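Local coordinates for hypothetical protein yxiM (PDB 2O14) that is an uncharacterised member of the GDSL lipolytic enzyme family that probably hydrolyses ester bonds, its natural substrate being unknown, at residues A[88-93]-A[151-156]; A[108-113]-A[121-126]; A[161-166]-A[197-202]; A[188-193]-A[347-352]; A[226-231]-A[268-273]. All coordinates share one frame; numbering follows the deposited sequence.

How the contacts relate
Contacts 1 and 2 lie in the galactose-binding-like beta domain, their centres about 11 Å apart; strands 87-95 and 120-127 pair between them. Contacts 3, 4 and 5 belong to the hydrolase part. One of the places where the two parts meet is the bond from Gln110 NE2 of contact 2 to Tyr227 OH of contact 5, 3.1 Å long. Contact 3 is tied to contact 5 by Arg163 NE and Gly231 O, and its Ile165 packs on Leu191 of contact 4. Contact 4 runs nearest the probable active site, the Ala348 side chain about 9 Å from that of His342 and 11 Å from that of Ser171. The manganese ion is about 13 Å from the Lys151 side chain in contact 1.

Contact 1 of 5, residues A[88-93]-A[151-156]; sequences LYEVKV and KIKKLS
Leu88 O takes two backbone N-H groups from the facing strand, Leu155 N at 2.8 Å and Ser156 N at a weak 3.4 Å. Two residues of one strand stand against Leu88, a classic beta bulge, and Leu88 N bonds to Ser156 O. Past the bulge the antiparallel register is regular: Glu90 with Lys153 and Lys92 with Lys151 are hydrogen-bonded pairs. Together the strands form part of a sheet in the galactose-binding-like domain, where strand 87-95 also pairs with strand 120-127. On the Tyr89 face, Lys154 lays CG over the ring, 4.1 Å from its centroid, a CH-pi contact; Lys154 NZ continues to a salt bridge with Asp157. Tyr89 CD2 meets Ile152 CG2 at 3.6 Å, while Tyr89 OH bonds Pro85 O. On the other face Lys92 and Lys151 lie side by side, with Lys92 CD 3.8 Å from Lys151 CD. Lys92 NZ and Lys151 NZ are 4.2 Å apart, and their like charges probably repel; a long, weak ion pair links Lys92 to Glu120.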
# COMPACT_ATOMS: atom_id res chain seq x y z
N LEU A 88 -17.57 -10.11 4.08
CA LEU A 88 -16.55 -9.12 3.77
C LEU A 88 -16.60 -8.06 4.86
O LEU A 88 -17.68 -7.56 5.20
CB LEU A 88 -16.83 -8.46 2.41
CG LEU A 88 -15.76 -7.47 1.97
CD1 LEU A 88 -14.50 -8.23 1.57
CD2 LEU A 88 -16.27 -6.63 0.79
N TYR A 89 -15.45 -7.71 5.42
CA TYR A 89 -15.39 -6.72 6.49
C TYR A 89 -14.53 -5.51 6.20
O TYR A 89 -13.59 -5.56 5.40
CB TYR A 89 -14.88 -7.36 7.79
CG TYR A 89 -15.87 -8.28 8.47
CD1 TYR A 89 -16.06 -9.59 8.02
CD2 TYR A 89 -16.63 -7.83 9.54
CE1 TYR A 89 -16.99 -10.42 8.64
CE2 TYR A 89 -17.56 -8.66 10.16
CZ TYR A 89 -17.74 -9.95 9.71
OH TYR A 89 -18.65 -10.78 10.32
N GLU A 90 -14.87 -4.40 6.85
CA GLU A 90 -14.10 -3.18 6.72
C GLU A 90 -13.35 -3.07 8.03
O GLU A 90 -13.96 -3.16 9.09
CB GLU A 90 -15.02 -1.96 6.56
CG GLU A 90 -14.26 -0.64 6.52
CD GLU A 90 -15.18 0.57 6.49
OE1 GLU A 90 -15.74 0.94 7.55
OE2 GLU A 90 -15.35 1.15 5.40
N VAL A 91 -12.04 -2.89 7.95
CA VAL A 91 -11.24 -2.77 9.15
C VAL A 91 -10.52 -1.43 9.22
O VAL A 91 -9.70 -1.10 8.36
CB VAL A 91 -10.18 -3.89 9.23
CG1 VAL A 91 -9.37 -3.75 10.52
CG2 VAL A 91 -10.84 -5.24 9.17
N LYS A 92 -10.85 -0.64 10.23
CA LYS A 92 -10.21 0.65 10.41
C LYS A 92 -9.14 0.42 11.47
O LYS A 92 -9.45 -0.05 12.57
CB LYS A 92 -11.20 1.70 10.89
CG LYS A 92 -10.56 3.05 11.16
CD LYS A 92 -11.45 3.92 12.03
CE LYS A 92 -10.75 5.20 12.44
NZ LYS A 92 -11.61 6.01 13.36
N VAL A 93 -7.90 0.72 11.14
CA VAL A 93 -6.78 0.52 12.05
C VAL A 93 -6.26 1.83 12.63
O VAL A 93 -6.10 2.81 11.91
CB VAL A 93 -5.59 -0.17 11.35
CG1 VAL A 93 -4.45 -0.39 12.34
CG2 VAL A 93 -6.04 -1.48 10.73
N LYS A 151 -11.69 -0.91 14.50
CA LYS A 151 -13.11 -0.76 14.23
C LYS A 151 -13.36 -1.73 13.09
O LYS A 151 -12.83 -1.56 11.99
CB LYS A 151 -13.47 0.66 13.79
CG LYS A 151 -13.68 1.63 14.94
CD LYS A 151 -14.27 2.94 14.42
CE LYS A 151 -14.65 3.87 15.55
NZ LYS A 151 -15.32 5.10 15.04
N ILE A 152 -14.16 -2.76 13.36
CA ILE A 152 -14.46 -3.78 12.36
C ILE A 152 -15.95 -3.75 12.02
O ILE A 152 -16.80 -3.96 12.88
CB ILE A 152 -14.06 -5.16 12.91
CG1 ILE A 152 -12.56 -5.13 13.27
CG2 ILE A 152 -14.36 -6.25 11.89
CD1 ILE A 152 -12.10 -6.30 14.11
N LYS A 153 -16.25 -3.47 10.75
CA LYS A 153 -17.64 -3.38 10.31
C LYS A 153 -17.91 -4.33 9.14
O LYS A 153 -17.14 -4.38 8.18
CB LYS A 153 -17.95 -1.94 9.89
CG LYS A 153 -19.43 -1.66 9.74
CD LYS A 153 -19.70 -0.23 9.29
CE LYS A 153 -19.32 -0.03 7.83
NZ LYS A 153 -19.80 1.29 7.33
N LYS A 154 -19.01 -5.06 9.22
CA LYS A 154 -19.38 -6.00 8.17
C LYS A 154 -19.99 -5.26 6.98
O LYS A 154 -20.91 -4.47 7.13
CB LYS A 154 -20.36 -7.04 8.71
CG LYS A 154 -20.60 -8.20 7.75
CD LYS A 154 -21.39 -9.34 8.40
CE LYS A 154 -21.52 -10.50 7.43
NZ LYS A 154 -22.21 -11.69 8.01
N LEU A 155 -19.47 -5.53 5.78
CA LEU A 155 -19.95 -4.88 4.56
C LEU A 155 -20.90 -5.75 3.75
O LEU A 155 -21.81 -5.24 3.10
CB LEU A 155 -18.77 -4.49 3.68
CG LEU A 155 -17.77 -3.48 4.25
CD1 LEU A 155 -16.55 -3.38 3.35
CD2 LEU A 155 -18.45 -2.12 4.40
N SER A 156 -20.68 -7.06 3.78
CA SER A 156 -21.52 -7.97 3.00
C SER A 156 -21.48 -9.38 3.56
O SER A 156 -20.51 -9.76 4.21
CB SER A 156 -21.05 -7.99 1.55
OG SER A 156 -21.61 -9.08 0.84
O HOH W 1 -14.80 0.00 10.12

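Contact 2 of 5, residues A[108-113]-A[121-126]; sequences VFQVIN and DTFQIP
Gln110 and Phe123 hold their CA atoms 7.2 Å apart, for strands 108-110 and 121-126 belong to different sheets and run 134° apart in direction, with no direct hydrogen bond between them. Side chains fill the gap between the two sheets, as in the beta-sandwich of galactose-binding-like domains. The Phe123 ring presents a face to Gln110, whose CB sits over its centre, 3.9 Å from the centroid, in a CH-pi contact. A bend at chi2 (-70°) then turns the Gln110 chain, and its amide lies 30° from the ring plane with OE1 3.6 Å from Phe123 CD1. Beside it, Val111 CG2 reaches Phe123 CD2 at 3.5 Å, and Val111 CG1 touches Asp121 OD2, an oxygen that also bonds Tyr177 OH. A classic beta bulge opposite Val103 turns both Gln110 and Val111 toward strand 121-126. Ile125 CD1 packs 3.8 Å from Gln110 NE2. NE2 bonds Ala105 O and Tyr227 OH, while a water donates to Gln110 OE1 at 3.1 Å and to Gln124 O at 2.7 Å, and Arg203 NH2 adds a weak bond to OE1. The Gln110 amide is thus buried between the sheets with both ends hydrogen-bonded, the water joining OE1 to Gln124 O across the gap.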
# COMPACT_ATOMS: atom_id res chain seq x y z
N VAL A 108 -0.87 -12.33 5.58
CA VAL A 108 -0.27 -11.46 4.57
C VAL A 108 -0.41 -9.98 4.89
O VAL A 108 -1.23 -9.59 5.73
CB VAL A 108 -0.89 -11.69 3.17
CG1 VAL A 108 -0.68 -13.13 2.74
CG2 VAL A 108 -2.37 -11.35 3.19
N PHE A 109 0.40 -9.15 4.23
CA PHE A 109 0.32 -7.71 4.44
C PHE A 109 -1.04 -7.18 3.99
O PHE A 109 -1.60 -7.66 3.00
CB PHE A 109 1.41 -6.99 3.64
CG PHE A 109 2.78 -7.10 4.25
CD1 PHE A 109 3.02 -6.65 5.54
CD2 PHE A 109 3.84 -7.60 3.50
CE1 PHE A 109 4.30 -6.69 6.09
CE2 PHE A 109 5.13 -7.64 4.04
CZ PHE A 109 5.36 -7.19 5.34
N GLN A 110 -1.57 -6.20 4.72
CA GLN A 110 -2.85 -5.58 4.36
C GLN A 110 -2.63 -4.08 4.14
O GLN A 110 -3.21 -3.49 3.22
CB GLN A 110 -3.88 -5.79 5.47
CG GLN A 110 -4.22 -7.25 5.79
CD GLN A 110 -5.01 -7.93 4.69
OE1 GLN A 110 -5.78 -7.29 3.97
NE2 GLN A 110 -4.85 -9.25 4.57
N VAL A 111 -1.82 -3.45 4.99
CA VAL A 111 -1.52 -2.02 4.87
C VAL A 111 0.00 -1.86 4.94
O VAL A 111 0.64 -2.42 5.83
CB VAL A 111 -2.17 -1.18 6.00
CG1 VAL A 111 -1.96 0.31 5.71
CG2 VAL A 111 -3.66 -1.49 6.11
N ILE A 112 0.58 -1.10 4.01
CA ILE A 112 2.02 -0.93 3.99
C ILE A 112 2.58 0.39 4.52
O ILE A 112 2.18 1.47 4.09
CB ILE A 112 2.59 -1.13 2.55
CG1 ILE A 112 2.24 -2.53 2.03
CG2 ILE A 112 4.10 -0.92 2.55
CD1 ILE A 112 2.83 -3.68 2.85
N ASN A 113 3.53 0.27 5.44
CA ASN A 113 4.24 1.41 6.02
C ASN A 113 3.45 2.63 6.47
O ASN A 113 3.66 3.73 5.96
CB ASN A 113 5.34 1.87 5.06
CG ASN A 113 6.45 0.83 4.90
OD1 ASN A 113 7.11 0.78 3.86
ND2 ASN A 113 6.66 0.02 5.93
N ASP A 121 -5.78 4.04 8.98
CA ASP A 121 -6.06 3.66 7.61
C ASP A 121 -7.16 2.63 7.67
O ASP A 121 -7.46 2.11 8.75
CB ASP A 121 -4.84 3.05 6.92
CG ASP A 121 -4.88 3.22 5.41
OD1 ASP A 121 -5.99 3.40 4.85
OD2 ASP A 121 -3.80 3.18 4.78
N THR A 122 -7.77 2.35 6.52
CA THR A 122 -8.86 1.39 6.46
C THR A 122 -8.68 0.45 5.28
O THR A 122 -8.20 0.85 4.22
CB THR A 122 -10.20 2.13 6.31
OG1 THR A 122 -10.40 3.00 7.43
CG2 THR A 122 -11.35 1.14 6.24
N PHE A 123 -9.06 -0.81 5.46
CA PHE A 123 -8.96 -1.78 4.37
C PHE A 123 -10.08 -2.80 4.50
O PHE A 123 -10.64 -2.99 5.57
CB PHE A 123 -7.60 -2.48 4.39
CG PHE A 123 -7.38 -3.35 5.60
CD1 PHE A 123 -7.69 -4.70 5.55
CD2 PHE A 123 -6.85 -2.81 6.77
CE1 PHE A 123 -7.48 -5.52 6.67
CE2 PHE A 123 -6.64 -3.62 7.89
CZ PHE A 123 -6.95 -4.97 7.84
N GLN A 124 -10.42 -3.44 3.39
CA GLN A 124 -11.47 -4.44 3.39
C GLN A 124 -10.83 -5.81 3.32
O GLN A 124 -9.77 -5.98 2.73
CB GLN A 124 -12.39 -4.22 2.19
CG GLN A 124 -13.06 -2.87 2.23
CD GLN A 124 -13.97 -2.63 1.04
OE1 GLN A 124 -14.66 -1.61 0.98
NE2 GLN A 124 -13.97 -3.56 0.09
N ILE A 125 -11.48 -6.80 3.94
CA ILE A 125 -10.92 -8.14 3.95
C ILE A 125 -12.01 -9.20 4.10
O ILE A 125 -12.92 -9.06 4.91
CB ILE A 125 -9.92 -8.29 5.13
CG1 ILE A 125 -9.25 -9.67 5.09
CG2 ILE A 125 -10.66 -8.13 6.45
CD1 ILE A 125 -8.21 -9.84 6.17
N PRO A 126 -11.93 -10.27 3.30
CA PRO A 126 -12.96 -11.30 3.45
C PRO A 126 -12.61 -12.25 4.59
O PRO A 126 -11.44 -12.60 4.78
CB PRO A 126 -12.96 -11.99 2.08
CG PRO A 126 -11.53 -11.87 1.64
CD PRO A 126 -11.18 -10.44 2.04
O HOH W 2 -7.97 -7.89 1.93

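Contact 3 of 5, residues A[161-166]-A[197-202]; sequences TNRTIY and KHTFQV
Asn162 brings CB loosely against Gln201 CG, 4.2 Å away, in the loop just ahead of strand 164-169. Arg163 follows: chi1 (-160°) sets CG anti to the backbone N, and the extended chain beyond it crosses the Phe200 ring obliquely, with CG, CD and NE all near CE2. Arg163 NE comes within 3.2 Å of Phe200 CE2, and the ring's CE2 and CZ end lies over one face of the guanidinium, the two planes 55° apart. Arg163 NE spends its N-H on Gly231 O. Arg163 O accepts from Gln201 N at 2.8 Å and also takes a proton from a water. Thr164 OG1 donates to Asn162 O of its own segment, coming from above that carbonyl plane, and sets itself 3.4 Å from Gln201 CB. Ile165 N then gives Gln201 O a 2.6 Å bond, nearly along the C=O axis. Its side chain turns to the opposite face of the sheet, where CD1 lies over the Phe200 ring, 3.8 Å from the centroid, as a CH-pi contact; Phe367 meets that ring too. Parallel pairing of Thr164 with Gln201 and of Ile165 with Val202 joins the edge strand to the parallel sheet of this SGNH-type hydrolase domain. Strand 164-169, helix 187-190 and strand 201-204 make a beta-alpha-beta unit, with strand 201-204 at the sheet's edge and strand 233-237 flanking strand 164-169 across from it.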
# COMPACT_ATOMS: atom_id res chain seq x y z
N THR A 161 -14.12 -10.19 -2.05
CA THR A 161 -13.63 -8.82 -2.17
C THR A 161 -14.35 -8.04 -3.26
O THR A 161 -14.89 -8.62 -4.21
CB THR A 161 -12.14 -8.81 -2.53
OG1 THR A 161 -11.97 -9.43 -3.81
CG2 THR A 161 -11.33 -9.57 -1.50
N ASN A 162 -14.36 -6.71 -3.11
CA ASN A 162 -14.97 -5.84 -4.12
C ASN A 162 -13.92 -5.63 -5.21
O ASN A 162 -12.75 -5.95 -5.02
CB ASN A 162 -15.35 -4.49 -3.51
CG ASN A 162 -16.59 -4.56 -2.64
OD1 ASN A 162 -17.62 -5.10 -3.06
ND2 ASN A 162 -16.51 -4.01 -1.44
N ARG A 163 -14.34 -5.09 -6.35
CA ARG A 163 -13.41 -4.84 -7.44
C ARG A 163 -12.32 -3.92 -6.90
O ARG A 163 -12.61 -2.92 -6.24
CB ARG A 163 -14.14 -4.17 -8.59
CG ARG A 163 -13.43 -4.30 -9.91
CD ARG A 163 -14.31 -3.80 -11.03
NE ARG A 163 -13.68 -3.95 -12.33
CZ ARG A 163 -14.24 -3.57 -13.47
NH1 ARG A 163 -15.45 -3.02 -13.46
NH2 ARG A 163 -13.59 -3.72 -14.62
N THR A 164 -11.06 -4.26 -7.16
CA THR A 164 -9.97 -3.46 -6.62
C THR A 164 -8.78 -3.25 -7.55
O THR A 164 -8.48 -4.08 -8.40
CB THR A 164 -9.40 -4.13 -5.35
OG1 THR A 164 -10.48 -4.47 -4.46
CG2 THR A 164 -8.43 -3.18 -4.64
N ILE A 165 -8.12 -2.11 -7.36
CA ILE A 165 -6.91 -1.77 -8.11
C ILE A 165 -5.78 -1.99 -7.11
O ILE A 165 -5.67 -1.26 -6.13
CB ILE A 165 -6.87 -0.29 -8.52
CG1 ILE A 165 -8.07 0.07 -9.39
CG2 ILE A 165 -5.56 -0.01 -9.27
CD1 ILE A 165 -8.07 -0.63 -10.72
N TYR A 166 -4.94 -3.00 -7.34
CA TYR A 166 -3.82 -3.27 -6.45
C TYR A 166 -2.61 -2.55 -7.03
O TYR A 166 -2.21 -2.81 -8.17
CB TYR A 166 -3.55 -4.77 -6.35
CG TYR A 166 -4.67 -5.53 -5.67
CD1 TYR A 166 -4.71 -5.65 -4.28
CD2 TYR A 166 -5.71 -6.08 -6.41
CE1 TYR A 166 -5.76 -6.31 -3.65
CE2 TYR A 166 -6.76 -6.74 -5.79
CZ TYR A 166 -6.78 -6.85 -4.41
OH TYR A 166 -7.83 -7.50 -3.80
N LYS A 197 -14.92 5.40 -6.73
CA LYS A 197 -14.83 4.51 -5.58
C LYS A 197 -15.94 3.46 -5.59
O LYS A 197 -15.81 2.40 -4.96
CB LYS A 197 -14.91 5.32 -4.28
CG LYS A 197 -14.87 4.45 -3.02
CD LYS A 197 -14.93 5.30 -1.76
CE LYS A 197 -14.91 4.43 -0.51
NZ LYS A 197 -13.68 3.59 -0.41
N HIS A 198 -17.02 3.75 -6.30
CA HIS A 198 -18.15 2.83 -6.39
C HIS A 198 -17.84 1.75 -7.43
O HIS A 198 -18.61 0.81 -7.61
CB HIS A 198 -19.42 3.58 -6.79
CG HIS A 198 -19.69 4.80 -5.97
ND1 HIS A 198 -19.90 4.74 -4.60
CD2 HIS A 198 -19.76 6.11 -6.30
CE1 HIS A 198 -20.09 5.97 -4.14
NE2 HIS A 198 -20.01 6.81 -5.15
N THR A 199 -16.70 1.91 -8.10
CA THR A 199 -16.28 0.96 -9.12
C THR A 199 -15.04 0.19 -8.68
O THR A 199 -14.95 -1.03 -8.87
CB THR A 199 -15.94 1.68 -10.45
OG1 THR A 199 -17.09 2.41 -10.90
CG2 THR A 199 -15.54 0.66 -11.52
N PHE A 200 -14.09 0.90 -8.08
CA PHE A 200 -12.86 0.27 -7.62
C PHE A 200 -12.43 0.65 -6.22
O PHE A 200 -12.69 1.75 -5.75
CB PHE A 200 -11.68 0.63 -8.53
CG PHE A 200 -11.80 0.13 -9.94
CD1 PHE A 200 -12.11 1.01 -10.97
CD2 PHE A 200 -11.54 -1.20 -10.24
CE1 PHE A 200 -12.16 0.57 -12.29
CE2 PHE A 200 -11.59 -1.65 -11.56
CZ PHE A 200 -11.89 -0.77 -12.58
N GLN A 201 -11.77 -0.29 -5.57
CA GLN A 201 -11.18 -0.07 -4.26
C GLN A 201 -9.73 0.12 -4.68
O GLN A 201 -9.29 -0.47 -5.67
CB GLN A 201 -11.29 -1.31 -3.37
CG GLN A 201 -12.59 -1.44 -2.59
CD GLN A 201 -12.89 -0.22 -1.75
OE1 GLN A 201 -13.52 0.73 -2.23
NE2 GLN A 201 -12.43 -0.22 -0.50
N VAL A 202 -8.98 0.93 -3.95
CA VAL A 202 -7.58 1.12 -4.28
C VAL A 202 -6.72 0.66 -3.11
O VAL A 202 -6.84 1.19 -2.01
CB VAL A 202 -7.26 2.60 -4.59
CG1 VAL A 202 -5.79 2.75 -4.91
CG2 VAL A 202 -8.11 3.09 -5.75
O HOH W 3 -15.27 -1.84 -5.55

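Contact 4 of 5, residues A[188-193]-A[347-352]; sequences GQMLPH and GADALA
Met190, modelled as selenomethionine, leans on Ala348, Asp349 and Ala352, joining the short, weakly bonded helix 187-190 to helix 345-361 in the SGNH-type hydrolase fold. Helix 345-361 follows closely on His342, catalytic by similarity. The Met190 chain is strongly bent: chi1 at -114° lies away from the staggered positions, chi2 at 61° folds SE round, and chi3 at 97° brings CE to the other helix. Met190 CB rests 3.8 Å from Ala352 CB, and Met190 CG meets Asp349 CA at 3.6 Å. Asp349 crosses the methionine at about a right angle, with OD2 3.6 Å from Met190 CG. Asp349 CG is anti to its backbone N, and the other oxygen, OD1, bonds Tyr194 OH, which helps fix the carboxylate's rotation. Next in the chain, His193 N bonds Met190 O, closing a 3-10 turn, while Leu191 N touches Ala352 CB at 4.0 Å. The tightest spot is the methyl pair, Met190 CE only 3.4 Å from Ala348 CB, a tight approach for two methyl groups.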
# COMPACT_ATOMS: atom_id res chain seq x y z
N GLY A 188 0.06 6.72 -6.34
CA GLY A 188 -0.89 5.67 -6.06
C GLY A 188 -1.78 6.13 -4.91
O GLY A 188 -2.91 5.67 -4.74
N GLN A 189 -1.25 7.04 -4.10
CA GLN A 189 -1.99 7.57 -2.96
C GLN A 189 -3.05 8.56 -3.44
O GLN A 189 -4.05 8.79 -2.76
CB GLN A 189 -1.02 8.26 -2.00
CG GLN A 189 -1.67 9.03 -0.86
CD GLN A 189 -0.65 9.73 0.02
OE1 GLN A 189 -1.00 10.53 0.89
NE2 GLN A 189 0.63 9.41 -0.18
N MSE A 190 -2.82 9.15 -4.62
CA MSE A 190 -3.76 10.12 -5.18
C MSE A 190 -4.72 9.50 -6.20
O MSE A 190 -5.66 10.15 -6.64
CB MSE A 190 -3.00 11.27 -5.85
CG MSE A 190 -3.20 12.60 -5.15
SE MSE A 190 -2.57 12.59 -3.32
CE MSE A 190 -0.83 13.36 -3.63
N LEU A 191 -4.46 8.25 -6.55
CA LEU A 191 -5.30 7.54 -7.51
C LEU A 191 -6.78 7.60 -7.14
O LEU A 191 -7.63 7.91 -7.99
CB LEU A 191 -4.87 6.08 -7.58
CG LEU A 191 -4.61 5.48 -8.96
CD1 LEU A 191 -4.40 3.98 -8.80
CD2 LEU A 191 -5.78 5.76 -9.90
N PRO A 192 -7.13 7.31 -5.88
CA PRO A 192 -8.54 7.35 -5.50
C PRO A 192 -9.28 8.65 -5.84
O PRO A 192 -10.50 8.66 -5.98
CB PRO A 192 -8.51 7.03 -4.00
CG PRO A 192 -7.12 7.39 -3.57
CD PRO A 192 -6.28 6.95 -4.73
N HIS A 193 -8.53 9.74 -5.99
CA HIS A 193 -9.13 11.03 -6.32
C HIS A 193 -9.45 11.14 -7.81
O HIS A 193 -9.93 12.18 -8.27
CB HIS A 193 -8.17 12.18 -5.95
CG HIS A 193 -7.82 12.24 -4.50
ND1 HIS A 193 -7.22 11.18 -3.84
CD2 HIS A 193 -7.94 13.23 -3.59
CE1 HIS A 193 -6.99 11.52 -2.58
NE2 HIS A 193 -7.42 12.76 -2.40
N GLY A 347 2.72 17.08 -7.22
CA GLY A 347 3.28 16.28 -8.30
C GLY A 347 2.62 14.91 -8.36
O GLY A 347 2.34 14.39 -9.45
N ALA A 348 2.38 14.32 -7.20
CA ALA A 348 1.76 13.01 -7.12
C ALA A 348 0.34 13.08 -7.68
O ALA A 348 -0.13 12.16 -8.35
CB ALA A 348 1.73 12.53 -5.68
N ASP A 349 -0.34 14.19 -7.42
CA ASP A 349 -1.70 14.36 -7.90
C ASP A 349 -1.77 14.52 -9.42
O ASP A 349 -2.69 14.01 -10.06
CB ASP A 349 -2.35 15.56 -7.22
CG ASP A 349 -3.78 15.77 -7.66
OD1 ASP A 349 -3.98 16.35 -8.75
OD2 ASP A 349 -4.70 15.34 -6.94
N ALA A 350 -0.79 15.21 -10.00
CA ALA A 350 -0.77 15.40 -11.45
C ALA A 350 -0.41 14.09 -12.15
O ALA A 350 -0.94 13.77 -13.22
CB ALA A 350 0.24 16.49 -11.82
N LEU A 351 0.49 13.32 -11.54
CA LEU A 351 0.89 12.04 -12.11
C LEU A 351 -0.31 11.09 -12.14
O LEU A 351 -0.54 10.39 -13.12
CB LEU A 351 2.03 11.42 -11.30
CG LEU A 351 3.41 12.07 -11.45
CD1 LEU A 351 4.39 11.45 -10.47
CD2 LEU A 351 3.89 11.86 -12.87
N ALA A 352 -1.07 11.08 -11.05
CA ALA A 352 -2.25 10.21 -10.96
C ALA A 352 -3.27 10.63 -12.01
O ALA A 352 -3.88 9.79 -12.66
CB ALA A 352 -2.86 10.30 -9.56

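Contact 5 of 5, residues A[226-231]-A[268-273]; sequences KYIKPG and KGADVI
Lys268 sets its CB 3.6 Å from Ile228 O, and its CG meets Ile228 CG2 at 3.9 Å. Lys268 O lies 3.1 Å from Pro230 CD. Gly269 comes next, the first residue to leave helix 251-266, where a positive phi of 91° and two bonds back into the last turn make a Schellman motif. With no side chain there, the Pro230 ring packs directly on the glycine, CG against CA, and Gly269 O receives a CA-H...O contact from Pro230 CA at 3.2 Å. A water accepts from Gly231 N and donates to Gly269 O at 2.8 Å, bridging the two loops in place of a direct hydrogen bond. Ala270 turns CB into the Ile228 side chain: Ile228 CG1, anti to its backbone N (chi1 -157°), is a tight 3.4 Å from Ala270 CB. Lys229 O is 3.3 Å from Ala270 CB. Val265 of helix 251-266 touches both Ile228 and Ala270, bringing the end of that helix against the pair. From Asp271 the chain enters strand 271-275, between strands 233-237 and 311-313 of the parallel sheet, while loop 226-231 leads from helix 220-225 to strand 233-237.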
# COMPACT_ATOMS: atom_id res chain seq x y z
N LYS A 226 -3.03 -13.05 -2.90
CA LYS A 226 -3.97 -13.62 -1.94
C LYS A 226 -5.41 -13.25 -2.29
O LYS A 226 -6.32 -14.05 -2.06
CB LYS A 226 -3.64 -13.09 -0.54
CG LYS A 226 -4.57 -13.58 0.56
CD LYS A 226 -4.17 -14.95 1.09
CE LYS A 226 -5.04 -15.36 2.26
NZ LYS A 226 -4.63 -16.68 2.81
N TYR A 227 -5.62 -12.06 -2.84
CA TYR A 227 -6.98 -11.61 -3.14
C TYR A 227 -7.30 -11.22 -4.58
O TYR A 227 -8.46 -11.26 -4.98
CB TYR A 227 -7.33 -10.43 -2.23
CG TYR A 227 -7.13 -10.71 -0.76
CD1 TYR A 227 -7.97 -11.59 -0.08
CD2 TYR A 227 -6.11 -10.07 -0.05
CE1 TYR A 227 -7.80 -11.83 1.29
CE2 TYR A 227 -5.93 -10.31 1.32
CZ TYR A 227 -6.78 -11.18 1.98
OH TYR A 227 -6.62 -11.42 3.33
N ILE A 228 -6.30 -10.82 -5.35
CA ILE A 228 -6.56 -10.39 -6.73
C ILE A 228 -7.27 -11.47 -7.54
O ILE A 228 -6.94 -12.65 -7.46
CB ILE A 228 -5.25 -9.96 -7.43
CG1 ILE A 228 -5.57 -9.02 -8.59
CG2 ILE A 228 -4.48 -11.17 -7.91
CD1 ILE A 228 -4.36 -8.28 -9.16
N LYS A 229 -8.27 -11.06 -8.31
CA LYS A 229 -9.06 -11.99 -9.12
C LYS A 229 -9.57 -11.32 -10.40
O LYS A 229 -9.31 -10.14 -10.64
CB LYS A 229 -10.25 -12.49 -8.30
CG LYS A 229 -11.13 -11.39 -7.74
CD LYS A 229 -12.31 -11.96 -6.94
CE LYS A 229 -13.08 -10.87 -6.21
NZ LYS A 229 -13.60 -9.83 -7.13
N PRO A 230 -10.30 -12.08 -11.24
CA PRO A 230 -10.82 -11.48 -12.47
C PRO A 230 -11.61 -10.21 -12.17
O PRO A 230 -12.42 -10.17 -11.24
CB PRO A 230 -11.69 -12.59 -13.04
CG PRO A 230 -10.97 -13.83 -12.63
CD PRO A 230 -10.60 -13.52 -11.18
N GLY A 231 -11.35 -9.17 -12.96
CA GLY A 231 -12.04 -7.92 -12.77
C GLY A 231 -11.13 -6.87 -12.16
O GLY A 231 -11.30 -5.67 -12.42
N LYS A 268 -4.28 -15.51 -12.07
CA LYS A 268 -5.42 -15.34 -11.17
C LYS A 268 -6.63 -14.81 -11.93
O LYS A 268 -7.71 -14.67 -11.37
CB LYS A 268 -5.07 -14.36 -10.05
CG LYS A 268 -3.95 -14.82 -9.13
CD LYS A 268 -4.37 -15.99 -8.25
CE LYS A 268 -3.29 -16.32 -7.24
NZ LYS A 268 -3.70 -17.40 -6.31
N GLY A 269 -6.43 -14.50 -13.21
CA GLY A 269 -7.52 -13.98 -14.02
C GLY A 269 -7.64 -12.47 -14.01
O GLY A 269 -8.50 -11.91 -14.68
N ALA A 270 -6.78 -11.81 -13.24
CA ALA A 270 -6.79 -10.35 -13.16
C ALA A 270 -5.96 -9.75 -14.29
O ALA A 270 -5.23 -10.47 -14.97
CB ALA A 270 -6.25 -9.91 -11.81
N ASP A 271 -6.07 -8.44 -14.48
CA ASP A 271 -5.31 -7.77 -15.53
C ASP A 271 -4.15 -6.96 -14.97
O ASP A 271 -4.16 -6.57 -13.80
CB ASP A 271 -6.22 -6.86 -16.36
CG ASP A 271 -7.19 -7.63 -17.23
OD1 ASP A 271 -6.73 -8.56 -17.93
OD2 ASP A 271 -8.39 -7.31 -17.21
N VAL A 272 -3.15 -6.73 -15.82
CA VAL A 272 -1.97 -5.98 -15.41
C VAL A 272 -1.77 -4.70 -16.21
O VAL A 272 -1.87 -4.70 -17.44
CB VAL A 272 -0.70 -6.82 -15.57
CG1 VAL A 272 0.51 -6.01 -15.11
CG2 VAL A 272 -0.81 -8.11 -14.78
N ILE A 273 -1.49 -3.61 -15.50
CA ILE A 273 -1.23 -2.33 -16.12
C ILE A 273 0.17 -1.89 -15.69
O ILE A 273 0.38 -1.53 -14.53
CB ILE A 273 -2.23 -1.24 -15.66
CG1 ILE A 273 -3.66 -1.64 -16.01
CG2 ILE A 273 -1.87 0.10 -16.31
CD1 ILE A 273 -4.70 -0.76 -15.37
O HOH W 4 -10.27 -9.98 -15.62